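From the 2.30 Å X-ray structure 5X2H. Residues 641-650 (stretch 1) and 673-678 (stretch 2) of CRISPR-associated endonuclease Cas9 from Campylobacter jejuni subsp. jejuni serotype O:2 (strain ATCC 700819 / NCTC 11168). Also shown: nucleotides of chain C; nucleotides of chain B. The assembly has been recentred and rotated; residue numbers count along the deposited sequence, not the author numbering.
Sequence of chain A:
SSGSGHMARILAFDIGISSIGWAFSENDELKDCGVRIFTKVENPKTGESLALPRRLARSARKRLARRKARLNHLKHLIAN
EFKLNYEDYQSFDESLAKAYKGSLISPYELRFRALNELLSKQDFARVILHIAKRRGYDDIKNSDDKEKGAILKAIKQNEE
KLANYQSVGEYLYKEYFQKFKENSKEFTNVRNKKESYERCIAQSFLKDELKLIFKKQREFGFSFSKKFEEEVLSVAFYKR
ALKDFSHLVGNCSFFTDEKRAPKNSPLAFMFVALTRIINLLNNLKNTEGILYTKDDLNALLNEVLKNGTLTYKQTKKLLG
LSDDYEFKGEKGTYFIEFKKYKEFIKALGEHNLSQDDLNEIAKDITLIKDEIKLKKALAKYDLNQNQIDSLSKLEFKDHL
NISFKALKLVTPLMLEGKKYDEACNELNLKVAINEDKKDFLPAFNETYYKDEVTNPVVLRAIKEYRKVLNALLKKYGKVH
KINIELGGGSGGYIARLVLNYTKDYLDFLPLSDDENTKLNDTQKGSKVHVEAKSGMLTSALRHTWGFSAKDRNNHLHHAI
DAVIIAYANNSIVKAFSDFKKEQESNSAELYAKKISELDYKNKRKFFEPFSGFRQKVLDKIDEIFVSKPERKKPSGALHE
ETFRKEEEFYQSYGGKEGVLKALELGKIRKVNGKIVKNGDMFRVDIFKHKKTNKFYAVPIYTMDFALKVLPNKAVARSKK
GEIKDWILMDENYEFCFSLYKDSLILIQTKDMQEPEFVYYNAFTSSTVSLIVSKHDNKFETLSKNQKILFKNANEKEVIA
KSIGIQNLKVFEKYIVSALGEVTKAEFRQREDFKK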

# COMPACT_ATOMS: atom_id res chain seq x y z
N GLU A 641 15.78 9.12 -7.06
CA GLU A 641 14.93 10.29 -6.98
C GLU A 641 15.71 11.59 -6.81
O GLU A 641 15.11 12.67 -6.89
CB GLU A 641 13.93 10.13 -5.83
CG GLU A 641 12.98 8.96 -6.04
CD GLU A 641 12.05 8.73 -4.87
OE1 GLU A 641 12.40 9.12 -3.74
OE2 GLU A 641 10.96 8.17 -5.08
N THR A 642 17.02 11.53 -6.60
CA THR A 642 17.83 12.73 -6.46
C THR A 642 18.28 13.21 -7.83
O THR A 642 19.01 12.51 -8.54
CB THR A 642 19.05 12.46 -5.58
OG1 THR A 642 18.63 12.02 -4.29
CG2 THR A 642 19.89 13.72 -5.44
N PHE A 643 17.84 14.41 -8.21
CA PHE A 643 18.31 15.04 -9.43
C PHE A 643 19.71 15.60 -9.19
O PHE A 643 19.96 16.25 -8.17
CB PHE A 643 17.36 16.15 -9.87
CG PHE A 643 15.93 15.71 -10.00
CD1 PHE A 643 15.62 14.48 -10.56
CD2 PHE A 643 14.89 16.51 -9.56
CE1 PHE A 643 14.30 14.07 -10.68
CE2 PHE A 643 13.57 16.11 -9.67
CZ PHE A 643 13.28 14.88 -10.23
N ARG A 644 20.63 15.34 -10.11
CA ARG A 644 22.03 15.68 -9.93
C ARG A 644 22.53 16.56 -11.06
O ARG A 644 22.05 16.50 -12.19
CB ARG A 644 22.90 14.41 -9.85
CG ARG A 644 22.45 13.44 -8.78
CD ARG A 644 23.40 12.27 -8.64
NE ARG A 644 22.95 11.38 -7.58
CZ ARG A 644 23.20 11.58 -6.29
NH1 ARG A 644 23.90 12.64 -5.91
NH2 ARG A 644 22.75 10.72 -5.38
N LYS A 645 23.53 17.39 -10.74
CA LYS A 645 24.22 18.16 -11.75
C LYS A 645 25.26 17.28 -12.44
O LYS A 645 25.86 16.41 -11.81
CB LYS A 645 24.90 19.38 -11.14
CG LYS A 645 24.03 20.17 -10.18
CD LYS A 645 24.50 21.61 -10.09
CE LYS A 645 24.43 22.13 -8.66
NZ LYS A 645 24.73 23.59 -8.60
N GLU A 646 25.45 17.51 -13.74
CA GLU A 646 26.39 16.69 -14.49
C GLU A 646 27.82 16.85 -13.98
O GLU A 646 28.64 15.95 -14.19
CB GLU A 646 26.31 17.02 -15.98
CG GLU A 646 26.72 18.43 -16.34
CD GLU A 646 26.53 18.73 -17.81
OE1 GLU A 646 25.38 18.75 -18.28
OE2 GLU A 646 27.55 18.95 -18.50
N GLU A 647 28.13 17.96 -13.31
CA GLU A 647 29.46 18.16 -12.74
C GLU A 647 29.79 17.13 -11.67
O GLU A 647 30.97 16.87 -11.43
CB GLU A 647 29.58 19.56 -12.15
CG GLU A 647 29.75 20.68 -13.17
CD GLU A 647 28.45 21.11 -13.82
OE1 GLU A 647 27.37 20.61 -13.40
OE2 GLU A 647 28.50 21.94 -14.75
N GLU A 648 28.77 16.53 -11.03
CA GLU A 648 29.04 15.54 -9.99
C GLU A 648 29.77 14.32 -10.55
O GLU A 648 30.45 13.61 -9.81
CB GLU A 648 27.73 15.10 -9.34
CG GLU A 648 27.14 16.09 -8.34
CD GLU A 648 25.79 15.64 -7.79
OE1 GLU A 648 24.87 16.47 -7.71
OE2 GLU A 648 25.65 14.44 -7.45
N PHE A 649 29.65 14.07 -11.85
CA PHE A 649 30.24 12.91 -12.49
C PHE A 649 31.50 13.23 -13.29
O PHE A 649 32.09 12.32 -13.87
CB PHE A 649 29.21 12.23 -13.40
CG PHE A 649 27.96 11.76 -12.69
CD1 PHE A 649 26.89 12.63 -12.50
CD2 PHE A 649 27.85 10.46 -12.23
CE1 PHE A 649 25.74 12.21 -11.85
CE2 PHE A 649 26.70 10.03 -11.59
CZ PHE A 649 25.65 10.90 -11.40
N TYR A 650 31.91 14.50 -13.34
CA TYR A 650 33.08 14.87 -14.14
C TYR A 650 34.33 14.12 -13.70
O TYR A 650 35.07 13.60 -14.54
CB TYR A 650 33.32 16.39 -14.08
CG TYR A 650 32.39 17.21 -14.95
CD1 TYR A 650 31.37 16.61 -15.68
CD2 TYR A 650 32.55 18.59 -15.06
CE1 TYR A 650 30.53 17.36 -16.48
CE2 TYR A 650 31.72 19.35 -15.86
CZ TYR A 650 30.71 18.73 -16.57
OH TYR A 650 29.88 19.49 -17.36
N GLY A 673 15.45 16.49 -18.57
CA GLY A 673 16.64 17.32 -18.45
C GLY A 673 17.38 17.18 -17.14
O GLY A 673 18.22 18.04 -16.83
N LYS A 674 17.12 16.14 -16.37
CA LYS A 674 17.72 15.95 -15.05
C LYS A 674 18.54 14.67 -15.05
O LYS A 674 18.06 13.62 -15.49
CB LYS A 674 16.65 15.89 -13.96
CG LYS A 674 15.52 16.89 -14.16
CD LYS A 674 14.38 16.62 -13.19
CE LYS A 674 13.12 17.38 -13.57
NZ LYS A 674 13.32 18.86 -13.53
N ILE A 675 19.77 14.75 -14.55
CA ILE A 675 20.65 13.59 -14.44
C ILE A 675 20.26 12.78 -13.21
O ILE A 675 20.14 13.33 -12.11
CB ILE A 675 22.12 14.02 -14.37
CG1 ILE A 675 22.50 14.86 -15.60
CG2 ILE A 675 23.03 12.81 -14.25
CD1 ILE A 675 22.70 14.05 -16.86
N VAL A 676 20.07 11.48 -13.40
CA VAL A 676 19.67 10.58 -12.32
C VAL A 676 20.41 9.25 -12.47
O VAL A 676 20.74 8.82 -13.58
CB VAL A 676 18.14 10.33 -12.32
CG1 VAL A 676 17.38 11.61 -11.93
CG2 VAL A 676 17.69 9.83 -13.68
N LYS A 677 20.67 8.60 -11.34
CA LYS A 677 21.27 7.28 -11.36
C LYS A 677 20.21 6.21 -11.64
O LYS A 677 19.00 6.47 -11.59
CB LYS A 677 21.98 6.98 -10.03
CG LYS A 677 23.12 7.94 -9.71
CD LYS A 677 23.87 7.49 -8.46
CE LYS A 677 25.04 8.41 -8.17
NZ LYS A 677 25.78 7.96 -6.96
N ASN A 678 20.67 5.00 -11.93
CA ASN A 678 19.77 3.92 -12.29
C ASN A 678 18.91 3.49 -11.11
O ASN A 678 19.22 3.75 -9.94
CB ASN A 678 20.56 2.72 -12.82
CG ASN A 678 20.81 2.81 -14.31
OD1 ASN A 678 19.88 3.00 -15.10
ND2 ASN A 678 22.08 2.70 -14.70
P DG C 9 17.23 8.67 -3.88
OP1 DG C 9 16.22 7.86 -4.58
OP2 DG C 9 18.15 9.54 -4.66
O5' DG C 9 16.51 9.60 -2.80
C5' DG C 9 15.44 9.08 -2.03
C4' DG C 9 15.12 10.01 -0.88
O4' DG C 9 14.68 11.29 -1.40
C3' DG C 9 14.03 9.51 0.07
O3' DG C 9 14.50 9.52 1.40
C2' DG C 9 12.87 10.50 -0.13
C1' DG C 9 13.58 11.75 -0.65
N9 DG C 9 12.73 12.55 -1.53
C8 DG C 9 12.27 12.20 -2.78
N7 DG C 9 11.52 13.11 -3.33
C5 DG C 9 11.48 14.13 -2.39
C6 DG C 9 10.81 15.38 -2.44
O6 DG C 9 10.12 15.84 -3.35
N1 DG C 9 11.02 16.12 -1.28
C2 DG C 9 11.79 15.70 -0.21
N2 DG C 9 11.87 16.55 0.82
N3 DG C 9 12.41 14.53 -0.15
C4 DG C 9 12.22 13.80 -1.28
P U B 22 17.32 21.91 -1.55
OP1 U B 22 18.69 22.02 -0.99
OP2 U B 22 16.51 23.13 -1.76
O5' U B 22 17.41 21.14 -2.94
C5' U B 22 18.11 19.91 -3.04
C4' U B 22 17.75 19.18 -4.31
O4' U B 22 16.31 18.98 -4.37
C3' U B 22 18.07 19.89 -5.61
O3' U B 22 19.43 19.76 -5.98
C2' U B 22 17.10 19.25 -6.60
O2' U B 22 17.58 17.98 -7.01
C1' U B 22 15.88 19.02 -5.71
N1 U B 22 14.84 20.07 -5.86
C2 U B 22 14.01 19.98 -6.97
O2 U B 22 14.12 19.11 -7.81
N3 U B 22 13.05 20.95 -7.06
C4 U B 22 12.83 21.99 -6.17
O4 U B 22 11.92 22.78 -6.40
C5 U B 22 13.72 22.01 -5.05
C6 U B 22 14.67 21.07 -4.93
P A B 47 5.20 22.63 -15.57
OP1 A B 47 4.28 22.04 -16.58
OP2 A B 47 4.70 23.04 -14.23
O5' A B 47 6.39 21.62 -15.29
C5' A B 47 7.16 21.08 -16.35
C4' A B 47 8.33 20.28 -15.83
O4' A B 47 9.26 21.14 -15.13
C3' A B 47 8.00 19.20 -14.82
O3' A B 47 7.47 18.03 -15.41
C2' A B 47 9.34 18.98 -14.13
O2' A B 47 10.20 18.21 -14.95
C1' A B 47 9.88 20.41 -14.09
N9 A B 47 9.58 21.06 -12.80
C8 A B 47 8.52 21.88 -12.48
N7 A B 47 8.53 22.29 -11.23
C5 A B 47 9.67 21.70 -10.69
C6 A B 47 10.24 21.75 -9.40
N6 A B 47 9.73 22.43 -8.38
N1 A B 47 11.38 21.04 -9.20
C2 A B 47 11.89 20.34 -10.22
N3 A B 47 11.45 20.23 -11.47
C4 A B 47 10.32 20.93 -11.64
O HOH W 1 20.44 10.04 -8.52

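The two stretches meet through a single antiparallel bridge that pairs Arg 644 with Ile 675. Its one direct hydrogen bond runs from Arg 644 N to Ile 675 O (2.9 Å), and the CA atoms of the two residues lie 5.2 Å apart. A water extends this link: it donates to Thr 642 O (2.9 Å) and accepts from Arg 644 NE (3.0 Å) and Lys 677 N (3.2 Å), tying both backbones to the arginine side chain.

Apolar packing supplies much of the remaining contact. Phe 643 CD1 meets Val 676 CG1 at 3.6 Å, near the plane of the ring, while the aliphatic part of Lys 674 covers one face, with CD 3.4 Å from the ring centroid and almost on its normal, a CH-pi contact. The lysine continues past the ring, and its NZ donates to N3 of A47 in chain B (3.1 Å). Farther along, Ile 675 CG2 packs against Phe 649 CE1 (3.7 Å).

Charge shapes the rest. Lys 677 NZ lies over one face of the Arg 644 guanidinium, 4.4 Å from Arg 644 NH2, so these like charges offer no attraction. Within its own stretch the arginine is compensated by a salt bridge from NH1 to Glu 648 OE2 (2.9 Å), which the 3-10 turn of residues 646-649 places within reach.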